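Local coordinates for protein putative 2,5-diketo-D-gluconic acid reductase B (Sinorhizobium meliloti, PDB 3UP8) that probably reduces carbonyl compounds such as methylglyoxal to their alcohols with NADPH, as a member of the aldo/keto reductase family, at residues Asp65-Tyr70 and Leu126-Gly131; Thr94-Asp99 and Ala108-Ser113; Ile176-Val181 and Asp244-Ser249. One frame throughout, in Å; residues are numbered along the deposited sequence.

Overall arrangement
Eight parallel strands close into a barrel ringed by helices, and the three contacts sample its mouth, outer layer and interior. From the N terminus, strand 63-65 leads into the loop that opens contact 1. Before that contact closes, strand 91-96 and helix 103-117 meet in contact 2, which is therefore nested inside the loop ended by Leu126-Gly131. Contact 3 follows in series, joining strands 176-182 and 245-249 inside the barrel over 62 intervening residues. All three belong to the one barrel domain. Contacts 1 and 2 touch where strands 91-96 and 122-127 run side by side, and Gln180 of contact 3 approaches both Asp65 and Lys95.

Contact 1 (Asp65-Tyr70 and Leu126-Gly131); sequences DTAQIY and LLHWPG. With ACT (acetate ion), chain C.
His128 and Tyr70 are aimed at one another by their first torsions: the histidine sets CG opposite its own backbone N (chi1 -154°), the tyrosine sets CG opposite its carbonyl carbon, beside the N (chi1 -53°). Both residues lie in loops beyond the C-terminal ends of strands 63-65 and 122-127 of the (beta/alpha)8 barrel, the end where aldo/keto reductases carry their active site. Tyr70 is the predicted proton donor and His128 a predicted substrate-binding residue.

The rings meet obliquely, their planes at 83° and their centroids 5.7 Å apart. Tyr70 CE1 comes within 3.7 Å of His128 CE1 and lies near the imidazole plane, at that ring's edge. An acetate ion, probably from the crystallisation liquor, joins the two polar ends. Tyr70 OH, also hydrogen-bonded to Lys95 NZ, donates to acetate O over 2.6 Å, while His128 NE2 donates a somewhat bent bond to acetate OXT over 2.7 Å. OXT also sits at the edge of the tyrosine ring, near its plane. This two-point grip is consistent with a pocket that receives the carbonyl group of a substrate.

Small apolar groups of the tyrosine loop pack on the rings. Ala67 CB stands over the centre of the Tyr70 ring, 3.3 Å above its plane, and the same methyl touches His128 CE1. Ile69 crosses the histidine at about a right angle, CG2 pressing to 3.4 Å of His128 CE1, although the rest of the isoleucine leads away and Trp97 touches it. On the other imidazole nitrogen a water bridges the loops: it accepts a hydrogen bond from Ile69 N and lies 2.8 Å from His128 ND1, to which it is also bonded.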
loop_
_atom_site.group_PDB
_atom_site.type_symbol
_atom_site.label_atom_id
_atom_site.label_comp_id
_atom_site.label_asym_id
_atom_site.label_seq_id
_atom_site.Cartn_x
_atom_site.Cartn_y
_atom_site.Cartn_z
ATOM N N ASP A 65 3.776 5.907 -2.056
ATOM C CA ASP A 65 2.942 5.806 -0.860
ATOM C C ASP A 65 3.599 6.416 0.373
ATOM O O ASP A 65 4.718 6.038 0.757
ATOM C CB ASP A 65 2.580 4.343 -0.599
ATOM C CG ASP A 65 1.679 4.174 0.606
ATOM O OD1 ASP A 65 2.202 4.199 1.751
ATOM O OD2 ASP A 65 0.455 4.003 0.398
ATOM N N THR A 66 2.886 7.342 1.014
ATOM C CA THR A 66 3.380 8.012 2.223
ATOM C C THR A 66 2.230 8.183 3.242
ATOM O O THR A 66 1.149 7.607 3.054
ATOM C CB THR A 66 4.104 9.347 1.851
ATOM O OG1 THR A 66 4.754 9.907 3.001
ATOM C CG2 THR A 66 3.122 10.360 1.236
ATOM N N ALA A 67 2.479 8.912 4.332
ATOM C CA ALA A 67 1.503 9.084 5.413
ATOM C C ALA A 67 1.878 10.314 6.211
ATOM O O ALA A 67 3.045 10.664 6.284
ATOM C CB ALA A 67 1.490 7.869 6.332
ATOM N N GLN A 68 0.895 10.953 6.824
ATOM C CA GLN A 68 1.169 12.082 7.712
ATOM C C GLN A 68 2.161 11.700 8.810
ATOM O O GLN A 68 3.128 12.428 9.054
ATOM C CB GLN A 68 -0.131 12.609 8.317
ATOM C CG GLN A 68 -0.977 13.354 7.311
ATOM C CD GLN A 68 -2.393 13.666 7.799
ATOM O OE1 GLN A 68 -2.802 13.281 8.895
ATOM N NE2 GLN A 68 -3.129 14.395 6.979
ATOM N N ILE A 69 1.957 10.532 9.421
ATOM C CA ILE A 69 2.766 10.103 10.577
ATOM C C ILE A 69 4.199 9.725 10.241
ATOM O O ILE A 69 5.050 9.758 11.130
ATOM C CB ILE A 69 2.105 8.950 11.383
ATOM C CG1 ILE A 69 2.727 8.824 12.783
ATOM C CG2 ILE A 69 2.206 7.614 10.636
ATOM C CD1 ILE A 69 2.552 10.056 13.672
ATOM N N TYR A 70 4.478 9.346 8.991
ATOM C CA TYR A 70 5.861 8.979 8.623
ATOM C C TYR A 70 6.798 10.168 8.703
ATOM O O TYR A 70 7.987 9.984 8.868
ATOM C CB TYR A 70 5.997 8.387 7.209
ATOM C CG TYR A 70 5.108 7.226 6.877
ATOM C CD1 TYR A 70 4.576 6.396 7.868
ATOM C CD2 TYR A 70 4.829 6.933 5.546
ATOM C CE1 TYR A 70 3.753 5.316 7.528
ATOM C CE2 TYR A 70 4.011 5.867 5.202
ATOM C CZ TYR A 70 3.468 5.074 6.190
ATOM O OH TYR A 70 2.655 4.020 5.800
ATOM N N LEU A 126 -6.104 7.607 2.693
ATOM C CA LEU A 126 -6.560 6.522 3.561
ATOM C C LEU A 126 -6.703 6.994 4.996
ATOM O O LEU A 126 -5.998 7.891 5.461
ATOM C CB LEU A 126 -5.573 5.346 3.518
ATOM C CG LEU A 126 -5.048 4.842 2.170
ATOM C CD1 LEU A 126 -4.084 3.678 2.397
ATOM C CD2 LEU A 126 -6.184 4.406 1.245
ATOM N N LEU A 127 -7.635 6.370 5.695
ATOM C CA LEU A 127 -7.640 6.383 7.140
ATOM C C LEU A 127 -6.579 5.371 7.549
ATOM O O LEU A 127 -6.647 4.185 7.170
ATOM C CB LEU A 127 -9.029 5.983 7.686
ATOM C CG LEU A 127 -10.212 6.792 7.136
ATOM C CD1 LEU A 127 -11.564 6.198 7.561
ATOM C CD2 LEU A 127 -10.115 8.287 7.541
ATOM N N HIS A 128 -5.607 5.837 8.328
ATOM C CA HIS A 128 -4.411 5.035 8.615
ATOM C C HIS A 128 -4.684 3.821 9.508
ATOM O O HIS A 128 -4.164 2.737 9.260
ATOM C CB HIS A 128 -3.306 5.926 9.215
ATOM C CG HIS A 128 -1.920 5.415 8.979
ATOM N ND1 HIS A 128 -0.822 6.247 8.924
ATOM C CD2 HIS A 128 -1.452 4.159 8.770
ATOM C CE1 HIS A 128 0.264 5.527 8.702
ATOM N NE2 HIS A 128 -0.090 4.259 8.598
ATOM N N TRP A 129 -5.517 4.010 10.532
ATOM C CA TRP A 129 -5.860 2.962 11.479
ATOM C C TRP A 129 -7.329 3.107 11.855
ATOM O O TRP A 129 -7.838 4.225 11.870
ATOM C CB TRP A 129 -4.988 3.050 12.739
ATOM C CG TRP A 129 -3.577 2.606 12.495
ATOM C CD1 TRP A 129 -2.535 3.385 12.112
ATOM C CD2 TRP A 129 -3.073 1.269 12.582
ATOM N NE1 TRP A 129 -1.401 2.621 11.958
ATOM C CE2 TRP A 129 -1.712 1.315 12.232
ATOM C CE3 TRP A 129 -3.645 0.034 12.922
ATOM C CZ2 TRP A 129 -0.906 0.177 12.214
ATOM C CZ3 TRP A 129 -2.837 -1.103 12.906
ATOM C CH2 TRP A 129 -1.488 -1.018 12.538
ATOM N N PRO A 130 -8.010 1.985 12.173
ATOM C CA PRO A 130 -9.437 2.020 12.568
ATOM C C PRO A 130 -9.710 2.484 14.001
ATOM O O PRO A 130 -10.774 3.067 14.261
ATOM C CB PRO A 130 -9.878 0.564 12.411
ATOM C CG PRO A 130 -8.634 -0.216 12.684
ATOM C CD PRO A 130 -7.517 0.600 12.052
ATOM N N GLY A 131 -8.764 2.229 14.909
ATOM C CA GLY A 131 -8.911 2.566 16.333
ATOM C C GLY A 131 -8.904 4.049 16.636
ATOM O O GLY A 131 -7.912 4.744 16.402
HETATM C C ACT C . 2.281 1.617 8.235
HETATM O O ACT C . 2.421 1.687 6.994
HETATM O OXT ACT C . 2.151 2.701 8.816
HETATM C CH3 ACT C . 2.263 0.327 8.993
HETATM O O HOH W 1 -0.456 9.065 9.095
#

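Contact 2 (Thr94-Asp99 and Ala108-Ser113); sequences TKVWVD and ASVDES
Val96 faces Ser109 and Val110 of helix 103-117 from the C-terminal end of strand 91-96. At its CB the side chain forks, and each branch finds a different residue. CG1, opposite the backbone N (chi1 -178°), runs up to Ser109 OG, the two atoms 4.0 Å apart in van der Waals contact. Val96 CG2 lies beside the backbone N and meets Val110 CG2 at 4.3 Å, methyl against methyl, with Leu125 of strand 122-127 touching both valines. The apolar seam between strand and helix thus carries on into the neighbouring strand.

Thr94, two residues earlier on the strand, makes a second contact one helical turn further on, its CG2 methyl 4.2 Å from Ser113 OG. Thr94 and Ser113 both point their CB atoms across the gap, and so does Ser109, whose OG stands between its backbone N and carbonyl carbon (chi1 77°).

The three buried hydroxyls find their polar partners outside these pairs. Ser109 OG is hydrogen-bonded to Phe106 O, Thr94 OG1 and Ser113 OG both to Glu73 OE2, and Gln68 NE2 bonds to the two serine hydroxyls.

Between the two contacting strand residues, Lys95 points away from the helix into the barrel, where NZ forms a salt bridge with Asp65 and a hydrogen bond with Tyr70 OH. One face of this short strand therefore packs on the helix layer, while the other carries Lys95, predicted to lower the pKa of the active-site tyrosine. The segment axes run nearly antiparallel, at 155° and 9.5 Å apart. This is the packing of strand and following helix in a right-handed beta-alpha-beta unit, the repeating element of the (beta/alpha)8 barrel.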
loop_
_atom_site.group_PDB
_atom_site.type_symbol
_atom_site.label_atom_id
_atom_site.label_comp_id
_atom_site.label_asym_id
_atom_site.label_seq_id
_atom_site.Cartn_x
_atom_site.Cartn_y
_atom_site.Cartn_z
ATOM N N THR A 94 -1.482 9.371 0.378
ATOM C CA THR A 94 -1.127 9.641 1.780
ATOM C C THR A 94 -2.223 9.142 2.722
ATOM O O THR A 94 -3.243 8.600 2.275
ATOM C CB THR A 94 -0.667 11.119 2.043
ATOM O OG1 THR A 94 -0.013 11.194 3.320
ATOM C CG2 THR A 94 -1.844 12.119 1.971
ATOM N N LYS A 95 -1.986 9.281 4.023
ATOM C CA LYS A 95 -2.870 8.715 5.036
ATOM C C LYS A 95 -3.089 9.729 6.149
ATOM O O LYS A 95 -2.145 10.372 6.614
ATOM C CB LYS A 95 -2.255 7.440 5.632
ATOM C CG LYS A 95 -1.756 6.433 4.586
ATOM C CD LYS A 95 -1.222 5.154 5.228
ATOM C CE LYS A 95 -0.506 4.264 4.213
ATOM N NZ LYS A 95 0.845 4.792 3.783
ATOM N N VAL A 96 -4.339 9.859 6.573
ATOM C CA VAL A 96 -4.680 10.697 7.729
ATOM C C VAL A 96 -4.360 9.981 9.042
ATOM O O VAL A 96 -4.849 8.881 9.292
ATOM C CB VAL A 96 -6.165 11.101 7.692
ATOM C CG1 VAL A 96 -6.510 12.006 8.860
ATOM C CG2 VAL A 96 -6.477 11.757 6.370
ATOM N N TRP A 97 -3.521 10.616 9.856
ATOM C CA TRP A 97 -3.125 10.091 11.154
ATOM C C TRP A 97 -4.290 10.227 12.127
ATOM O O TRP A 97 -5.085 11.172 12.045
ATOM C CB TRP A 97 -1.900 10.837 11.700
ATOM C CG TRP A 97 -1.402 10.279 13.025
ATOM C CD1 TRP A 97 -1.243 10.965 14.197
ATOM C CD2 TRP A 97 -1.032 8.924 13.296
ATOM N NE1 TRP A 97 -0.785 10.119 15.179
ATOM C CE2 TRP A 97 -0.652 8.859 14.655
ATOM C CE3 TRP A 97 -0.980 7.753 12.518
ATOM C CZ2 TRP A 97 -0.223 7.673 15.257
ATOM C CZ3 TRP A 97 -0.548 6.565 13.119
ATOM C CH2 TRP A 97 -0.177 6.538 14.475
ATOM N N VAL A 98 -4.388 9.269 13.042
ATOM C CA VAL A 98 -5.537 9.175 13.943
ATOM C C VAL A 98 -5.734 10.433 14.813
ATOM O O VAL A 98 -6.845 10.701 15.232
ATOM C CB VAL A 98 -5.470 7.908 14.839
ATOM C CG1 VAL A 98 -5.380 6.619 13.981
ATOM C CG2 VAL A 98 -4.302 7.971 15.822
ATOM N N ASP A 99 -4.671 11.200 15.084
ATOM C CA ASP A 99 -4.811 12.432 15.893
ATOM C C ASP A 99 -5.607 13.493 15.135
ATOM O O ASP A 99 -6.077 14.476 15.711
ATOM C CB ASP A 99 -3.435 13.011 16.265
ATOM C CG ASP A 99 -2.683 12.159 17.291
ATOM O OD1 ASP A 99 -3.284 11.263 17.931
ATOM O OD2 ASP A 99 -1.473 12.406 17.461
ATOM N N ALA A 108 -8.146 20.201 7.932
ATOM C CA ALA A 108 -6.895 20.991 8.017
ATOM C C ALA A 108 -5.654 20.144 7.704
ATOM O O ALA A 108 -4.748 20.597 6.987
ATOM C CB ALA A 108 -6.767 21.675 9.386
ATOM N N SER A 109 -5.614 18.917 8.222
ATOM C CA SER A 109 -4.448 18.043 7.989
ATOM C C SER A 109 -4.264 17.684 6.517
ATOM O O SER A 109 -3.143 17.445 6.067
ATOM C CB SER A 109 -4.505 16.777 8.852
ATOM O OG SER A 109 -5.414 15.841 8.317
ATOM N N VAL A 110 -5.367 17.617 5.778
ATOM C CA VAL A 110 -5.307 17.291 4.360
ATOM C C VAL A 110 -4.673 18.463 3.598
ATOM O O VAL A 110 -3.758 18.265 2.799
ATOM C CB VAL A 110 -6.692 16.896 3.806
ATOM C CG1 VAL A 110 -6.673 16.806 2.280
ATOM C CG2 VAL A 110 -7.128 15.571 4.425
ATOM N N ASP A 111 -5.135 19.677 3.884
ATOM C CA ASP A 111 -4.532 20.873 3.293
ATOM C C ASP A 111 -3.040 20.953 3.621
ATOM O O ASP A 111 -2.239 21.366 2.776
ATOM C CB ASP A 111 -5.245 22.141 3.775
ATOM C CG ASP A 111 -6.597 22.335 3.130
ATOM O OD1 ASP A 111 -6.886 21.697 2.092
ATOM O OD2 ASP A 111 -7.379 23.152 3.668
ATOM N N GLU A 112 -2.676 20.570 4.845
ATOM C CA GLU A 112 -1.285 20.608 5.280
ATOM C C GLU A 112 -0.454 19.573 4.519
ATOM O O GLU A 112 0.640 19.879 4.066
ATOM C CB GLU A 112 -1.183 20.390 6.791
ATOM C CG GLU A 112 0.258 20.348 7.342
ATOM C CD GLU A 112 0.945 21.730 7.386
ATOM O OE1 GLU A 112 0.259 22.768 7.298
ATOM O OE2 GLU A 112 2.188 21.770 7.527
ATOM N N SER A 113 -0.982 18.354 4.371
ATOM C CA SER A 113 -0.332 17.325 3.545
ATOM C C SER A 113 -0.053 17.840 2.140
ATOM O O SER A 113 1.041 17.642 1.588
ATOM C CB SER A 113 -1.212 16.066 3.446
ATOM O OG SER A 113 -1.111 15.299 4.622
#

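Contact 3 (Ile176-Val181 and Asp244-Ser249); sequences IATNQV and DVIVLS
Leu248 and Gln180 make the close part of this contact, meeting inside the barrel from strands that are not neighbours: strand 202-206 runs between them in the sheet. Gln180 starts with CG opposite the backbone N (chi1 180°) and continues extended, which carries its amide group into the interior. Leu248 crosses it at about a right angle and lays CD1 against Gln180 CD at 3.7 Å. The same leucine methyl touches Asp65, with Leu248 CD1 3.5 Å from Asp65 CG, and so packs against both of these polar side chains.

Nearer the start of each strand the packing is slacker. Ile246 CD1 only reaches 4.3 Å from Thr178 OG1, and that hydroxyl is engaged with Ser202 OG and Thr204 OG1 of the intervening strand, while Ile246 itself leans on His63, Ser202 and Thr204. This looser side is still buried, not open to solvent. At the closer end Gln180 lies near Lys95, Tyr70 and the bound acetate, bordering the predicted active site. Side chains from strands one apart in the sheet, packed together inside the closed wall, form part of the core of this eight-stranded TIM barrel.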
loop_
_atom_site.group_PDB
_atom_site.type_symbol
_atom_site.label_atom_id
_atom_site.label_comp_id
_atom_site.label_asym_id
_atom_site.label_seq_id
_atom_site.Cartn_x
_atom_site.Cartn_y
_atom_site.Cartn_z
ATOM N N ILE A 176 -14.951 2.709 -1.725
ATOM C CA ILE A 176 -13.717 2.558 -0.962
ATOM C C ILE A 176 -12.776 1.782 -1.877
ATOM O O ILE A 176 -13.082 0.667 -2.273
ATOM C CB ILE A 176 -13.941 1.767 0.330
ATOM C CG1 ILE A 176 -14.929 2.498 1.255
ATOM C CG2 ILE A 176 -12.600 1.458 1.029
ATOM C CD1 ILE A 176 -14.404 3.817 1.833
ATOM N N ALA A 177 -11.647 2.395 -2.228
ATOM C CA ALA A 177 -10.763 1.839 -3.238
ATOM C C ALA A 177 -9.967 0.616 -2.775
ATOM O O ALA A 177 -9.812 -0.354 -3.529
ATOM C CB ALA A 177 -9.798 2.945 -3.741
ATOM N N THR A 178 -9.434 0.672 -1.551
ATOM C CA THR A 178 -8.469 -0.309 -1.077
ATOM C C THR A 178 -8.472 -0.350 0.441
ATOM O O THR A 178 -8.890 0.605 1.102
ATOM C CB THR A 178 -7.007 0.003 -1.606
ATOM O OG1 THR A 178 -6.179 -1.167 -1.512
ATOM C CG2 THR A 178 -6.343 1.132 -0.807
ATOM N N ASN A 179 -8.023 -1.479 0.977
ATOM C CA ASN A 179 -7.639 -1.598 2.381
ATOM C C ASN A 179 -6.150 -1.973 2.419
ATOM O O ASN A 179 -5.745 -3.047 1.945
ATOM C CB ASN A 179 -8.503 -2.650 3.105
ATOM C CG ASN A 179 -8.222 -2.718 4.609
ATOM O OD1 ASN A 179 -7.655 -1.794 5.199
ATOM N ND2 ASN A 179 -8.608 -3.823 5.228
ATOM N N GLN A 180 -5.345 -1.066 2.954
ATOM C CA GLN A 180 -3.928 -1.281 3.052
ATOM C C GLN A 180 -3.631 -1.967 4.375
ATOM O O GLN A 180 -3.934 -1.442 5.453
ATOM C CB GLN A 180 -3.139 0.032 2.917
ATOM C CG GLN A 180 -1.632 -0.200 3.024
ATOM C CD GLN A 180 -0.789 1.026 2.720
ATOM O OE1 GLN A 180 -1.058 1.779 1.770
ATOM N NE2 GLN A 180 0.267 1.217 3.510
ATOM N N VAL A 181 -3.063 -3.164 4.269
ATOM C CA VAL A 181 -2.803 -4.023 5.417
ATOM C C VAL A 181 -1.443 -4.715 5.288
ATOM O O VAL A 181 -0.891 -4.826 4.191
ATOM C CB VAL A 181 -3.877 -5.126 5.560
ATOM C CG1 VAL A 181 -5.272 -4.513 5.828
ATOM C CG2 VAL A 181 -3.903 -6.050 4.329
ATOM N N ASP A 244 -6.241 -8.777 -7.325
ATOM C CA ASP A 244 -6.659 -7.650 -6.474
ATOM C C ASP A 244 -5.647 -7.229 -5.415
ATOM O O ASP A 244 -6.020 -6.548 -4.455
ATOM C CB ASP A 244 -8.006 -7.932 -5.786
ATOM C CG ASP A 244 -9.066 -8.437 -6.756
ATOM O OD1 ASP A 244 -9.482 -7.674 -7.649
ATOM O OD2 ASP A 244 -9.471 -9.612 -6.615
ATOM N N VAL A 245 -4.388 -7.648 -5.566
ATOM C CA VAL A 245 -3.365 -7.323 -4.569
ATOM C C VAL A 245 -2.333 -6.378 -5.148
ATOM O O VAL A 245 -1.847 -6.574 -6.265
ATOM C CB VAL A 245 -2.669 -8.579 -3.997
ATOM C CG1 VAL A 245 -1.582 -8.192 -2.981
ATOM C CG2 VAL A 245 -3.682 -9.511 -3.371
ATOM N N ILE A 246 -2.028 -5.342 -4.375
ATOM C CA ILE A 246 -1.025 -4.353 -4.702
ATOM C C ILE A 246 0.054 -4.534 -3.646
ATOM O O ILE A 246 -0.252 -4.898 -2.506
ATOM C CB ILE A 246 -1.638 -2.938 -4.604
ATOM C CG1 ILE A 246 -2.784 -2.805 -5.612
ATOM C CG2 ILE A 246 -0.588 -1.846 -4.787
ATOM C CD1 ILE A 246 -4.006 -2.057 -5.072
ATOM N N VAL A 247 1.311 -4.287 -4.015
ATOM C CA VAL A 247 2.405 -4.420 -3.062
ATOM C C VAL A 247 3.251 -3.132 -2.987
ATOM O O VAL A 247 3.561 -2.520 -4.002
ATOM C CB VAL A 247 3.265 -5.709 -3.362
ATOM C CG1 VAL A 247 3.899 -5.642 -4.755
ATOM C CG2 VAL A 247 4.319 -5.925 -2.292
ATOM N N LEU A 248 3.582 -2.724 -1.767
ATOM C CA LEU A 248 4.499 -1.610 -1.509
ATOM C C LEU A 248 5.876 -2.158 -1.147
ATOM O O LEU A 248 5.984 -3.080 -0.351
ATOM C CB LEU A 248 3.976 -0.742 -0.357
ATOM C CG LEU A 248 2.621 -0.057 -0.610
ATOM C CD1 LEU A 248 2.198 0.738 0.618
ATOM C CD2 LEU A 248 2.682 0.833 -1.845
ATOM N N SER A 249 6.923 -1.612 -1.739
ATOM C CA SER A 249 8.259 -2.044 -1.362
ATOM C C SER A 249 9.029 -0.909 -0.716
ATOM O O SER A 249 8.820 0.263 -1.044
ATOM C CB SER A 249 9.026 -2.614 -2.551
ATOM O OG SER A 249 8.961 -1.743 -3.667
#